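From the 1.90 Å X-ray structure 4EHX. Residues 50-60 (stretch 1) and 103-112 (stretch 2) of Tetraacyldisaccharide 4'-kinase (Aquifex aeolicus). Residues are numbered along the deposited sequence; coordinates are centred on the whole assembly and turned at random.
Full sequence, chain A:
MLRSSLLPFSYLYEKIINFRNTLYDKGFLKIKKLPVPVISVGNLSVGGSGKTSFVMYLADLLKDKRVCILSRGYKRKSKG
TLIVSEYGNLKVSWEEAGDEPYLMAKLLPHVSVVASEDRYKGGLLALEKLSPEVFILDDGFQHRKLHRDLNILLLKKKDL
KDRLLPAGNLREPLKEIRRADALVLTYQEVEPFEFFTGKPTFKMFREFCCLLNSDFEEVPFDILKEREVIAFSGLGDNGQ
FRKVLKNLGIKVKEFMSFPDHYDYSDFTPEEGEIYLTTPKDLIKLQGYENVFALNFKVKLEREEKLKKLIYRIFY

Stretch 1 (50-60) GKTSFVMYLAD
Stretch 2 (103-112) LMAKLLPHVS

G50, at the N-cap with positive phi (79°/2°), a region that favours glycine, leads into the helix that starts at K51 and runs on past D60, with ordinary helical angles (V55 -59°/-45°) and i to i+4 bonds from F54 N to G50 O (2.9 Å) onward. The helix entering at L103, already under way earlier in the chain, lies beside it (M104 -54°/-46°; L107 N to L103 O 2.9 Å), the axes 10.7 Å apart at closest and the directions 39° apart (signed crossing angle -39°). L108 (-127°/78°) opens a type I turn through P109 (-62°/-10°) and H110 (-119°/13°) to V111 (-122°/144°), with V111 N to L108 O at 3.2 Å. In register, T52 CA lies 7.4 Å from M104 CA, M56 CA 6.6 Å from L108 CA, and A59 CA 7.6 Å from V111 CA.

No hydrogen bond crosses; methyls and thioethers pack without needing polar partners. M104 (t, p, p) starts sideways, but its flexible thioether sets SD 3.7 Å from V55 CG1 (chi1 t). L107 (m, t) points toward the first helix, its CD1 3.7 Å from T52 CG2, the methyl threonine offers (chi1 m), and 4.0 Å from M56 SD (m, t, p). L108 (m, t) brings CD2 within 3.6 Å of M56 CA and 3.9 Å of A59 CB. A59 ends at CB, which also meets V111 CG2 (chi1 t) at 4.1 Å.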

# COMPACT_ATOMS: atom_id res chain seq x y z
N GLY A 50 -4.77 -3.85 0.77
CA GLY A 50 -5.37 -2.74 1.50
C GLY A 50 -4.28 -1.95 2.19
O GLY A 50 -4.56 -0.97 2.89
N LYS A 51 -3.03 -2.34 1.98
CA LYS A 51 -1.93 -1.66 2.64
C LYS A 51 -1.85 -0.19 2.23
O LYS A 51 -1.61 0.68 3.07
CB LYS A 51 -0.60 -2.35 2.33
CG LYS A 51 0.60 -1.64 2.90
CD LYS A 51 1.73 -1.56 1.89
CE LYS A 51 1.37 -0.63 0.74
NZ LYS A 51 2.41 -0.63 -0.31
N THR A 52 -2.02 0.09 0.94
CA THR A 52 -1.96 1.47 0.46
C THR A 52 -3.05 2.31 1.12
O THR A 52 -2.77 3.39 1.65
CB THR A 52 -2.07 1.54 -1.08
OG1 THR A 52 -1.03 0.76 -1.66
CG2 THR A 52 -1.93 2.98 -1.57
N SER A 53 -4.28 1.82 1.10
CA SER A 53 -5.38 2.52 1.77
C SER A 53 -5.10 2.74 3.25
O SER A 53 -5.39 3.81 3.81
CB SER A 53 -6.71 1.77 1.61
OG SER A 53 -7.12 1.76 0.27
N PHE A 54 -4.54 1.73 3.92
CA PHE A 54 -4.29 1.88 5.33
C PHE A 54 -3.20 2.91 5.61
O PHE A 54 -3.28 3.66 6.58
CB PHE A 54 -3.94 0.54 6.02
CG PHE A 54 -3.87 0.66 7.50
CD1 PHE A 54 -5.04 0.67 8.26
CD2 PHE A 54 -2.66 0.83 8.14
CE1 PHE A 54 -4.99 0.82 9.64
CE2 PHE A 54 -2.60 1.00 9.51
CZ PHE A 54 -3.77 0.98 10.27
N VAL A 55 -2.16 2.94 4.77
CA VAL A 55 -1.12 3.96 4.95
C VAL A 55 -1.72 5.37 4.86
O VAL A 55 -1.41 6.23 5.69
CB VAL A 55 0.05 3.78 3.92
CG1 VAL A 55 1.00 4.94 4.01
CG2 VAL A 55 0.78 2.46 4.21
N MET A 56 -2.58 5.60 3.87
CA MET A 56 -3.23 6.90 3.73
C MET A 56 -4.04 7.23 4.97
O MET A 56 -4.01 8.35 5.49
CB MET A 56 -4.17 6.89 2.52
CG MET A 56 -3.46 6.76 1.18
SD MET A 56 -4.63 6.34 -0.14
CE MET A 56 -5.61 7.85 -0.16
N TYR A 57 -4.79 6.24 5.44
CA TYR A 57 -5.62 6.38 6.63
C TYR A 57 -4.78 6.72 7.86
O TYR A 57 -5.11 7.63 8.63
CB TYR A 57 -6.41 5.09 6.84
CG TYR A 57 -7.04 5.00 8.21
CD1 TYR A 57 -8.26 5.62 8.47
CD2 TYR A 57 -6.42 4.30 9.23
CE1 TYR A 57 -8.84 5.54 9.73
CE2 TYR A 57 -6.99 4.21 10.49
CZ TYR A 57 -8.19 4.83 10.74
OH TYR A 57 -8.74 4.74 11.99
N LEU A 58 -3.69 5.98 8.04
CA LEU A 58 -2.78 6.20 9.17
C LEU A 58 -2.12 7.57 9.10
O LEU A 58 -2.01 8.28 10.10
CB LEU A 58 -1.72 5.09 9.17
CG LEU A 58 -0.60 5.19 10.20
CD1 LEU A 58 -1.19 5.14 11.61
CD2 LEU A 58 0.40 4.03 9.98
N ALA A 59 -1.68 7.97 7.91
CA ALA A 59 -1.04 9.28 7.77
C ALA A 59 -2.02 10.38 8.16
O ALA A 59 -1.64 11.38 8.79
CB ALA A 59 -0.50 9.48 6.34
N ASP A 60 -3.30 10.19 7.83
CA ASP A 60 -4.33 11.14 8.22
C ASP A 60 -4.54 11.21 9.74
O ASP A 60 -4.81 12.28 10.29
CB ASP A 60 -5.67 10.83 7.53
CG ASP A 60 -6.76 11.81 7.92
OD1 ASP A 60 -6.74 12.93 7.38
OD2 ASP A 60 -7.61 11.48 8.79
N LEU A 103 3.27 6.73 -6.63
CA LEU A 103 1.85 6.67 -6.35
C LEU A 103 1.55 7.04 -4.89
O LEU A 103 0.65 7.83 -4.61
CB LEU A 103 1.29 5.28 -6.68
CG LEU A 103 -0.18 5.04 -6.30
CD1 LEU A 103 -1.11 6.09 -6.91
CD2 LEU A 103 -0.60 3.62 -6.71
N MET A 104 2.30 6.45 -3.96
CA MET A 104 2.12 6.80 -2.55
C MET A 104 2.24 8.30 -2.33
O MET A 104 1.44 8.91 -1.63
CB MET A 104 3.17 6.06 -1.69
CG MET A 104 2.91 6.08 -0.19
SD MET A 104 1.71 4.83 0.33
CE MET A 104 2.19 3.46 -0.70
N ALA A 105 3.26 8.91 -2.93
CA ALA A 105 3.44 10.36 -2.80
C ALA A 105 2.26 11.16 -3.37
O ALA A 105 1.85 12.18 -2.79
CB ALA A 105 4.76 10.78 -3.45
N LYS A 106 1.72 10.72 -4.50
CA LYS A 106 0.59 11.44 -5.07
C LYS A 106 -0.64 11.27 -4.19
O LYS A 106 -1.48 12.17 -4.09
CB LYS A 106 0.29 10.98 -6.51
CG LYS A 106 1.39 11.29 -7.52
CD LYS A 106 1.75 12.79 -7.60
CE LYS A 106 0.60 13.63 -8.08
NZ LYS A 106 1.06 14.91 -8.76
N LEU A 107 -0.75 10.13 -3.52
CA LEU A 107 -1.89 9.90 -2.63
C LEU A 107 -1.77 10.58 -1.26
O LEU A 107 -2.74 10.61 -0.51
CB LEU A 107 -2.14 8.40 -2.45
CG LEU A 107 -2.54 7.61 -3.69
CD1 LEU A 107 -2.41 6.12 -3.41
CD2 LEU A 107 -3.97 8.01 -4.11
N LEU A 108 -0.59 11.14 -0.94
CA LEU A 108 -0.38 11.80 0.36
C LEU A 108 0.18 13.22 0.24
O LEU A 108 1.37 13.44 0.47
CB LEU A 108 0.59 10.97 1.22
CG LEU A 108 0.30 9.49 1.46
CD1 LEU A 108 1.55 8.80 1.98
CD2 LEU A 108 -0.85 9.33 2.43
N PRO A 109 -0.68 14.20 -0.09
CA PRO A 109 -0.26 15.58 -0.37
C PRO A 109 0.41 16.39 0.76
O PRO A 109 0.93 17.47 0.47
CB PRO A 109 -1.57 16.27 -0.81
CG PRO A 109 -2.67 15.37 -0.31
CD PRO A 109 -2.11 13.98 -0.40
N HIS A 110 0.43 15.91 2.00
CA HIS A 110 1.11 16.65 3.08
C HIS A 110 2.24 15.83 3.72
O HIS A 110 2.78 16.20 4.78
CB HIS A 110 0.12 17.03 4.18
CG HIS A 110 -1.12 17.69 3.65
ND1 HIS A 110 -1.13 18.99 3.19
CD2 HIS A 110 -2.38 17.21 3.49
CE1 HIS A 110 -2.35 19.29 2.77
NE2 HIS A 110 -3.12 18.23 2.94
N VAL A 111 2.62 14.75 3.07
CA VAL A 111 3.55 13.81 3.68
C VAL A 111 4.80 13.64 2.82
O VAL A 111 4.70 13.66 1.60
CB VAL A 111 2.86 12.45 3.87
CG1 VAL A 111 3.83 11.43 4.40
CG2 VAL A 111 1.65 12.60 4.81
N SER A 112 5.97 13.46 3.44
CA SER A 112 7.18 13.17 2.68
C SER A 112 7.27 11.67 2.34
O SER A 112 6.71 10.84 3.04
CB SER A 112 8.44 13.62 3.44
OG SER A 112 8.45 15.02 3.64